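PDB 5ZBT: lectin-like protein from Entamoeba histolytica HM-1:IMSS-A, which is of unknown function but, as a legume lectin-like domain of an ERGIC-53-like membrane protein, may bind mannose. Local coordinates for residues A[46-51]-A[65-70]; A[56-61]-A[208-213]; A[86-91]-A[220-225]. One frame throughout, in Å; residues are numbered along the deposited sequence.

Contact 1 of 3, residues A[46-51]-A[65-70]; sequences KGPIIV and KSSIMN
Lys46 and Ile68 face each other across two antiparallel strands and hold the ladder here with two backbone bonds. Ile68 N gives the straighter one to Lys46 O at 3.0 Å. The return bond runs from Lys46 N to Ile68 O at 3.1 Å and is more bent, 140° at the hydrogen. Ser67 CA adds a C-H contact to the same Lys46 O.

Side-chain packing lies on two faces. On one, Lys46 and Ile68 run side by side, with Lys46 CB 3.6 Å from Ile68 CG1. The lysine's first torsion (chi1 173°, CG anti to N) keeps its methylenes along the isoleucine before the chain bends and carries the amine outward, which suits an exposed edge; Glu109 touches both side chains. On the other face Ile49 reaches back, its CD1 3.6 Å from Ser67 CB and 3.2 Å from Ile68 O, a tight fit. Met69 CB lies farther from this methyl, at 4.4 Å, while the rest of its side chain turns to Ile58 and Val56.

Ser67 OG packs against the proline ring without bonding to it. It sits 3.1 Å from Pro48 CD, and the proline nitrogen has no hydrogen to offer; the hydroxyl is bonded instead to Ile58 O, so this small, buried side chain is satisfied.

Gly47 has a positive phi of 117°, a conformation easy for a residue without a CB, and it passes close to Ser67 OG. Pro48 then centres an inverse gamma turn, in which Ile49 N bonds Gly47 O at 2.7 Å. The ring of Pro48 fits the negative phi of that turn. The chain thus leaves the edge of one sheet and bends toward strand 50-51 at the edge of the other, a crossing between the two layers of a legume lectin-like beta sandwich.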
loop_
_atom_site.group_PDB
_atom_site.type_symbol
_atom_site.label_atom_id
_atom_site.label_comp_id
_atom_site.label_asym_id
_atom_site.label_seq_id
_atom_site.Cartn_x
_atom_site.Cartn_y
_atom_site.Cartn_z
ATOM N N LYS A 46 -10.968 2.432 -9.326
ATOM C CA LYS A 46 -11.805 1.292 -9.690
ATOM C C LYS A 46 -12.369 0.711 -8.396
ATOM O O LYS A 46 -11.659 0.021 -7.656
ATOM C CB LYS A 46 -10.999 0.269 -10.480
ATOM C CG LYS A 46 -11.719 -1.040 -10.762
ATOM C CD LYS A 46 -12.920 -0.865 -11.671
ATOM C CE LYS A 46 -12.965 -1.988 -12.708
ATOM N NZ LYS A 46 -14.278 -2.090 -13.417
ATOM N N GLY A 47 -13.649 0.998 -8.134
ATOM C CA GLY A 47 -14.291 0.652 -6.889
ATOM C C GLY A 47 -14.727 1.913 -6.171
ATOM O O GLY A 47 -14.579 3.028 -6.683
ATOM N N PRO A 48 -15.264 1.765 -4.965
ATOM C CA PRO A 48 -15.770 2.933 -4.219
ATOM C C PRO A 48 -14.697 3.832 -3.628
ATOM O O PRO A 48 -14.761 4.182 -2.441
ATOM C CB PRO A 48 -16.601 2.297 -3.101
ATOM C CG PRO A 48 -15.935 0.967 -2.892
ATOM C CD PRO A 48 -15.556 0.497 -4.280
ATOM N N ILE A 49 -13.728 4.233 -4.444
ATOM C CA ILE A 49 -12.770 5.254 -4.045
ATOM C C ILE A 49 -13.451 6.617 -4.118
ATOM O O ILE A 49 -14.220 6.886 -5.051
ATOM C CB ILE A 49 -11.529 5.201 -4.951
ATOM C CG1 ILE A 49 -10.709 3.948 -4.660
ATOM C CG2 ILE A 49 -10.701 6.468 -4.809
ATOM C CD1 ILE A 49 -10.403 3.164 -5.903
ATOM N N ILE A 50 -13.177 7.481 -3.136
ATOM C CA ILE A 50 -13.713 8.836 -3.105
ATOM C C ILE A 50 -12.654 9.767 -2.542
ATOM O O ILE A 50 -12.160 9.545 -1.434
ATOM C CB ILE A 50 -14.987 8.960 -2.240
ATOM C CG1 ILE A 50 -16.138 8.096 -2.768
ATOM C CG2 ILE A 50 -15.396 10.418 -2.157
ATOM C CD1 ILE A 50 -17.343 8.043 -1.799
ATOM N N VAL A 51 -12.345 10.835 -3.266
ATOM C CA VAL A 51 -11.448 11.869 -2.751
ATOM C C VAL A 51 -12.269 12.827 -1.891
ATOM O O VAL A 51 -13.156 13.521 -2.391
ATOM C CB VAL A 51 -10.736 12.621 -3.881
ATOM C CG1 VAL A 51 -9.779 13.656 -3.298
ATOM C CG2 VAL A 51 -10.028 11.641 -4.811
ATOM N N LYS A 65 -16.303 -5.243 0.512
ATOM C CA LYS A 65 -16.006 -4.200 -0.456
ATOM C C LYS A 65 -14.498 -4.024 -0.621
ATOM O O LYS A 65 -13.713 -4.203 0.316
ATOM C CB LYS A 65 -16.667 -2.892 -0.032
ATOM C CG LYS A 65 -18.190 -3.017 0.050
ATOM C CD LYS A 65 -18.839 -1.671 0.168
ATOM C CE LYS A 65 -20.231 -1.663 -0.413
ATOM N NZ LYS A 65 -21.014 -0.555 0.234
ATOM N N SER A 66 -14.098 -3.676 -1.838
ATOM C CA SER A 66 -12.690 -3.550 -2.160
ATOM C C SER A 66 -12.536 -2.535 -3.283
ATOM O O SER A 66 -13.497 -2.206 -3.975
ATOM C CB SER A 66 -12.094 -4.907 -2.550
ATOM O OG SER A 66 -12.615 -5.341 -3.794
ATOM N N SER A 67 -11.311 -2.040 -3.451
ATOM C CA SER A 67 -10.995 -0.988 -4.406
ATOM C C SER A 67 -9.543 -1.120 -4.837
ATOM O O SER A 67 -8.711 -1.646 -4.098
ATOM C CB SER A 67 -11.190 0.403 -3.809
ATOM O OG SER A 67 -12.533 0.607 -3.409
ATOM N N ILE A 68 -9.245 -0.635 -6.037
ATOM C CA ILE A 68 -7.873 -0.507 -6.508
ATOM C C ILE A 68 -7.681 0.902 -7.062
ATOM O O ILE A 68 -8.514 1.409 -7.820
ATOM C CB ILE A 68 -7.503 -1.578 -7.555
ATOM C CG1 ILE A 68 -8.399 -1.505 -8.790
ATOM C CG2 ILE A 68 -7.588 -2.976 -6.948
ATOM C CD1 ILE A 68 -8.203 -2.685 -9.737
ATOM N N MET A 69 -6.604 1.541 -6.649
ATOM C CA MET A 69 -6.200 2.851 -7.129
ATOM C C MET A 69 -4.900 2.619 -7.892
ATOM O O MET A 69 -3.902 2.215 -7.292
ATOM C CB MET A 69 -6.014 3.795 -5.943
ATOM C CG MET A 69 -6.161 5.261 -6.213
ATOM S SD MET A 69 -5.984 6.074 -4.623
ATOM C CE MET A 69 -5.413 7.664 -5.145
ATOM N N ASN A 70 -4.920 2.848 -9.206
ATOM C CA ASN A 70 -3.827 2.498 -10.116
ATOM C C ASN A 70 -3.102 3.747 -10.593
ATOM O O ASN A 70 -3.721 4.622 -11.211
ATOM C CB ASN A 70 -4.351 1.748 -11.339
ATOM C CG ASN A 70 -4.550 0.301 -11.077
ATOM O OD1 ASN A 70 -3.934 -0.261 -10.167
ATOM N ND2 ASN A 70 -5.417 -0.333 -11.868
#

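Contact 2 of 3, residues A[56-61]-A[208-213]; sequences VQITPN and LGISAT
Ile58 and Ala212 meet in the interior of the lectin beta sandwich, where 56-61, at a corner of the chain, lies over strand 208-213 of the facing sheet. No hydrogen bond joins the two segments; what holds them is apolar packing between layers.

The branched side chain of Ile58 does most of the touching. Its CG2 meets Ala212 CB at 3.8 Å and comes to 4.1 Å from Ser211 C, resting on the strand's backbone, while CD1 reaches along the strand to Ile210 CG2 at 4.3 Å. One isoleucine can therefore cover two residues that point to the same side of the strand. The single methyl of Ala212 suits a place where the partner comes down close to the main chain. Beside it, Thr59 CG2 lies 3.8 Å from Ala212 O.

In the next shell, Val224 and Met69 also touch Ile58, and Tyr222 and Met98 touch Ala212. Ser211, between the two inward residues, turns away, and its OG bonds Phe113 O and Trp101 NE1 on the far side of the sheet.

Threonine fits its place because its two branches do different work. OG1 stands between the backbone N and the carbonyl carbon (chi1 57°), which sends the methyl toward Ala212, while OG1 itself is hydrogen-bonded to both Tyr222 N and Asn214 ND2.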
loop_
_atom_site.group_PDB
_atom_site.type_symbol
_atom_site.label_atom_id
_atom_site.label_comp_id
_atom_site.label_asym_id
_atom_site.label_seq_id
_atom_site.Cartn_x
_atom_site.Cartn_y
_atom_site.Cartn_z
ATOM N N VAL A 56 -8.267 10.288 1.067
ATOM C CA VAL A 56 -8.811 9.487 -0.022
ATOM C C VAL A 56 -9.416 8.229 0.596
ATOM O O VAL A 56 -8.719 7.449 1.262
ATOM C CB VAL A 56 -7.734 9.141 -1.061
ATOM C CG1 VAL A 56 -8.335 8.333 -2.227
ATOM C CG2 VAL A 56 -7.039 10.411 -1.570
ATOM N N GLN A 57 -10.721 8.043 0.408
ATOM C CA GLN A 57 -11.377 6.817 0.843
ATOM C C GLN A 57 -11.047 5.715 -0.146
ATOM O O GLN A 57 -11.254 5.882 -1.353
ATOM C CB GLN A 57 -12.889 7.002 0.939
ATOM C CG GLN A 57 -13.649 5.709 1.214
ATOM C CD GLN A 57 -15.173 5.874 1.044
ATOM O OE1 GLN A 57 -15.833 6.494 1.885
ATOM N NE2 GLN A 57 -15.720 5.352 -0.056
ATOM N N ILE A 58 -10.494 4.615 0.356
ATOM C CA ILE A 58 -10.292 3.424 -0.464
ATOM C C ILE A 58 -11.511 2.507 -0.400
ATOM O O ILE A 58 -12.069 2.145 -1.439
ATOM C CB ILE A 58 -8.990 2.703 -0.037
ATOM C CG1 ILE A 58 -7.852 3.713 0.102
ATOM C CG2 ILE A 58 -8.560 1.636 -1.081
ATOM C CD1 ILE A 58 -7.480 4.342 -1.242
ATOM N N THR A 59 -11.962 2.135 0.811
ATOM C CA THR A 59 -13.242 1.458 1.011
ATOM C C THR A 59 -14.097 2.202 2.029
ATOM O O THR A 59 -13.582 2.678 3.049
ATOM C CB THR A 59 -13.095 0.001 1.507
ATOM O OG1 THR A 59 -12.350 -0.038 2.739
ATOM C CG2 THR A 59 -12.467 -0.901 0.470
ATOM N N PRO A 60 -15.406 2.284 1.804
ATOM C CA PRO A 60 -16.335 2.667 2.874
ATOM C C PRO A 60 -16.713 1.431 3.686
ATOM O O PRO A 60 -16.314 0.307 3.355
ATOM C CB PRO A 60 -17.538 3.219 2.102
ATOM C CG PRO A 60 -17.592 2.348 0.900
ATOM C CD PRO A 60 -16.120 2.051 0.533
ATOM N N ASN A 61 -17.495 1.649 4.751
ATOM C CA ASN A 61 -18.092 0.535 5.488
ATOM C C ASN A 61 -18.844 -0.406 4.544
ATOM O O ASN A 61 -19.427 0.021 3.543
ATOM C CB ASN A 61 -19.056 1.050 6.560
ATOM C CG ASN A 61 -18.340 1.706 7.729
ATOM O OD1 ASN A 61 -17.229 1.320 8.103
ATOM N ND2 ASN A 61 -18.984 2.701 8.319
ATOM N N LEU A 208 2.591 2.332 -9.408
ATOM C CA LEU A 208 2.287 2.312 -7.987
ATOM C C LEU A 208 0.783 2.136 -7.805
ATOM O O LEU A 208 -0.012 2.932 -8.324
ATOM C CB LEU A 208 2.766 3.595 -7.308
ATOM C CG LEU A 208 2.523 3.591 -5.796
ATOM C CD1 LEU A 208 3.353 2.481 -5.138
ATOM C CD2 LEU A 208 2.859 4.924 -5.199
ATOM N N GLY A 209 0.389 1.100 -7.074
ATOM C CA GLY A 209 -1.009 0.853 -6.785
ATOM C C GLY A 209 -1.293 0.860 -5.294
ATOM O O GLY A 209 -0.414 0.581 -4.472
ATOM N N ILE A 210 -2.532 1.191 -4.949
ATOM C CA ILE A 210 -3.044 1.051 -3.593
ATOM C C ILE A 210 -4.366 0.306 -3.688
ATOM O O ILE A 210 -5.150 0.540 -4.615
ATOM C CB ILE A 210 -3.225 2.419 -2.892
ATOM C CG1 ILE A 210 -1.902 3.180 -2.855
ATOM C CG2 ILE A 210 -3.779 2.255 -1.448
ATOM C CD1 ILE A 210 -2.045 4.632 -2.480
ATOM N N SER A 211 -4.601 -0.610 -2.749
ATOM C CA SER A 211 -5.816 -1.414 -2.744
ATOM C C SER A 211 -6.198 -1.747 -1.312
ATOM O O SER A 211 -5.386 -1.635 -0.386
ATOM C CB SER A 211 -5.637 -2.707 -3.532
ATOM O OG SER A 211 -4.834 -3.606 -2.796
ATOM N N ALA A 212 -7.446 -2.185 -1.141
ATOM C CA ALA A 212 -7.878 -2.620 0.175
ATOM C C ALA A 212 -9.142 -3.448 0.043
ATOM O O ALA A 212 -9.911 -3.294 -0.907
ATOM C CB ALA A 212 -8.123 -1.432 1.127
ATOM N N THR A 213 -9.348 -4.320 1.013
ATOM C CA THR A 213 -10.593 -5.057 1.141
ATOM C C THR A 213 -11.048 -4.970 2.591
ATOM O O THR A 213 -10.220 -4.947 3.505
ATOM C CB THR A 213 -10.423 -6.522 0.714
ATOM O OG1 THR A 213 -11.677 -7.195 0.817
ATOM C CG2 THR A 213 -9.399 -7.243 1.600
#

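Contact 3 of 3, residues A[86-91]-A[220-225]; sequences LNIICK and TSYRVQ
Antiparallel pairing inside one sheet of the legume lectin-like sandwich joins 86-91 to 220-225, two neighbouring strands. Ile89 and Ser221 form a hydrogen-bonded pair, with Ile89 N to Ser221 O at 2.9 Å and Ser221 N to Ile89 O at 2.7 Å. Farther along, Asn87 N bonds Arg223 O at 2.9 Å.

Here the arginine side chain joins the ladder. Its firm bond runs from Arg223 NE to the backbone O of Asn87 at 3.1 Å, in the guanidinium plane. Arg223 NH2 lies over the flat of the Asn87 amide, 2.7 Å from OD1 but also 2.8 Å from ND2, so this second bond is poorly directed and doubtful in detail. The asparagine's first torsion (chi1 -173°, CG anti to N) lays the whole amide against the NH2 end, the two planes 69° apart. Ile89 CG1 lies over one face of the guanidinium, toward its rim, and Tyr55 makes a cation-pi contact with the same group.

On the inward side, Ile88 lies obliquely against the Tyr222 ring, Ile88 CG1 3.7 Å from Tyr222 CD1, while the tyrosine hydroxyl bonds Gly95 O. Next along from Ile89, Cys90 and Thr220 form a non-hydrogen-bonded pair, with Thr220 CG2 3.9 Å from Cys90 SG; the disulfide to Cys94 closes a small loop beside it.

The charge of Arg223 is probably stabilised by the carbonyl of Asn87 and the ring of Tyr55, while the amide at NH2 is a less favourable neighbour; the NE bond, with Ile89 on one face, probably limits the guanidinium's rotation.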
loop_
_atom_site.group_PDB
_atom_site.type_symbol
_atom_site.label_atom_id
_atom_site.label_comp_id
_atom_site.label_asym_id
_atom_site.label_seq_id
_atom_site.Cartn_x
_atom_site.Cartn_y
_atom_site.Cartn_z
ATOM N N LEU A 86 -1.909 6.587 6.924
ATOM C CA LEU A 86 -3.140 5.814 7.042
ATOM C C LEU A 86 -4.186 6.538 7.878
ATOM O O LEU A 86 -3.866 7.213 8.860
ATOM C CB LEU A 86 -2.850 4.464 7.698
ATOM C CG LEU A 86 -2.392 3.258 6.883
ATOM C CD1 LEU A 86 -1.487 3.659 5.768
ATOM C CD2 LEU A 86 -1.671 2.312 7.816
ATOM N N ASN A 87 -5.455 6.357 7.497
ATOM C CA ASN A 87 -6.614 6.813 8.281
ATOM C C ASN A 87 -7.663 5.699 8.191
ATOM O O ASN A 87 -8.506 5.699 7.287
ATOM C CB ASN A 87 -7.137 8.144 7.746
ATOM C CG ASN A 87 -8.227 8.758 8.621
ATOM O OD1 ASN A 87 -8.626 8.193 9.636
ATOM N ND2 ASN A 87 -8.714 9.927 8.217
ATOM N N ILE A 88 -7.590 4.731 9.105
ATOM C CA ILE A 88 -8.420 3.525 9.054
ATOM C C ILE A 88 -9.434 3.571 10.197
ATOM O O ILE A 88 -9.063 3.778 11.357
ATOM C CB ILE A 88 -7.561 2.246 9.122
ATOM C CG1 ILE A 88 -6.587 2.173 7.945
ATOM C CG2 ILE A 88 -8.430 0.990 9.103
ATOM C CD1 ILE A 88 -5.511 1.112 8.138
ATOM N N ILE A 89 -10.711 3.373 9.875
ATOM C CA ILE A 89 -11.798 3.448 10.850
ATOM C C ILE A 89 -12.387 2.059 11.046
ATOM O O ILE A 89 -12.766 1.397 10.072
ATOM C CB ILE A 89 -12.895 4.439 10.418
ATOM C CG1 ILE A 89 -12.314 5.837 10.214
ATOM C CG2 ILE A 89 -13.992 4.492 11.460
ATOM C CD1 ILE A 89 -11.446 6.288 11.370
ATOM N N CYS A 90 -12.482 1.630 12.306
ATOM C CA CYS A 90 -13.101 0.357 12.672
ATOM C C CYS A 90 -13.876 0.535 13.965
ATOM O O CYS A 90 -13.270 0.813 15.007
ATOM C CB CYS A 90 -12.053 -0.741 12.853
ATOM S SG CYS A 90 -10.715 -0.699 11.637
ATOM N N LYS A 91 -15.204 0.364 13.902
ATOM C CA LYS A 91 -16.030 0.406 15.111
ATOM C C LYS A 91 -15.517 -0.571 16.155
ATOM O O LYS A 91 -15.338 -0.208 17.325
ATOM C CB LYS A 91 -17.492 0.097 14.785
ATOM N N THR A 220 -15.520 -1.642 9.037
ATOM C CA THR A 220 -14.157 -1.234 8.709
ATOM C C THR A 220 -14.163 -0.330 7.480
ATOM O O THR A 220 -14.858 -0.607 6.493
ATOM C CB THR A 220 -13.259 -2.453 8.443
ATOM O OG1 THR A 220 -13.256 -3.324 9.584
ATOM C CG2 THR A 220 -11.819 -2.005 8.151
ATOM N N SER A 221 -13.382 0.749 7.533
ATOM C CA SER A 221 -13.226 1.645 6.385
ATOM C C SER A 221 -11.752 2.011 6.220
ATOM O O SER A 221 -11.119 2.505 7.166
ATOM C CB SER A 221 -14.078 2.904 6.552
ATOM O OG SER A 221 -13.913 3.767 5.443
ATOM N N TYR A 222 -11.215 1.782 5.015
ATOM C CA TYR A 222 -9.813 2.044 4.706
ATOM C C TYR A 222 -9.694 3.366 3.971
ATOM O O TYR A 222 -10.428 3.622 3.009
ATOM C CB TYR A 222 -9.199 0.915 3.879
ATOM C CG TYR A 222 -8.895 -0.307 4.724
ATOM C CD1 TYR A 222 -7.770 -0.351 5.545
ATOM C CD2 TYR A 222 -9.750 -1.405 4.723
ATOM C CE1 TYR A 222 -7.504 -1.464 6.341
ATOM C CE2 TYR A 222 -9.490 -2.530 5.509
ATOM C CZ TYR A 222 -8.376 -2.545 6.310
ATOM O OH TYR A 222 -8.139 -3.643 7.070
ATOM N N ARG A 223 -8.818 4.236 4.470
ATOM C CA ARG A 223 -8.668 5.556 3.876
ATOM C C ARG A 223 -7.219 5.979 4.044
ATOM O O ARG A 223 -6.501 5.482 4.919
ATOM C CB ARG A 223 -9.660 6.563 4.501
ATOM C CG ARG A 223 -10.986 5.872 4.864
ATOM C CD ARG A 223 -11.904 6.589 5.739
ATOM N NE ARG A 223 -11.258 7.108 6.927
ATOM C CZ ARG A 223 -11.775 8.119 7.602
ATOM N NH1 ARG A 223 -12.917 8.639 7.175
ATOM N NH2 ARG A 223 -11.169 8.602 8.677
ATOM N N VAL A 224 -6.787 6.889 3.175
ATOM C CA VAL A 224 -5.386 7.282 3.081
ATOM C C VAL A 224 -5.303 8.802 3.187
ATOM O O VAL A 224 -5.975 9.520 2.438
ATOM C CB VAL A 224 -4.761 6.766 1.770
ATOM C CG1 VAL A 224 -3.473 7.481 1.461
ATOM C CG2 VAL A 224 -4.529 5.274 1.882
ATOM N N GLN A 225 -4.497 9.288 4.133
ATOM C CA GLN A 225 -4.358 10.725 4.327
ATOM C C GLN A 225 -3.453 11.365 3.286
ATOM O O GLN A 225 -3.733 12.474 2.823
ATOM C CB GLN A 225 -3.803 11.017 5.713
ATOM C CG GLN A 225 -4.803 10.841 6.803
ATOM C CD GLN A 225 -4.929 12.083 7.640
ATOM O OE1 GLN A 225 -4.085 12.345 8.506
ATOM N NE2 GLN A 225 -5.987 12.868 7.389
#

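In the fold
From the N terminus, contact 1 comes first: it closes a short loop of 13 residues between 46-51 and 65-70. Inside that loop lies 56-61, whose partner 208-213 is far along the chain, so contacts 1 and 2 cross. Contact 3 opens at 86-91, after contact 1 has closed, and ends at 220-225, beyond 208-213; it crosses contact 2 and follows contact 1 in series. Strand 66-71 neighbours 207-213 in one sheet, and 56-59 neighbours 220-231 in the other. Contact 2 packs these sheets together; contact 1 pairs the end of edge strand 43-46 with 66-71, just before the chain passes to 50-51 in the other sheet; contact 3 pairs 220-231 with 80-90.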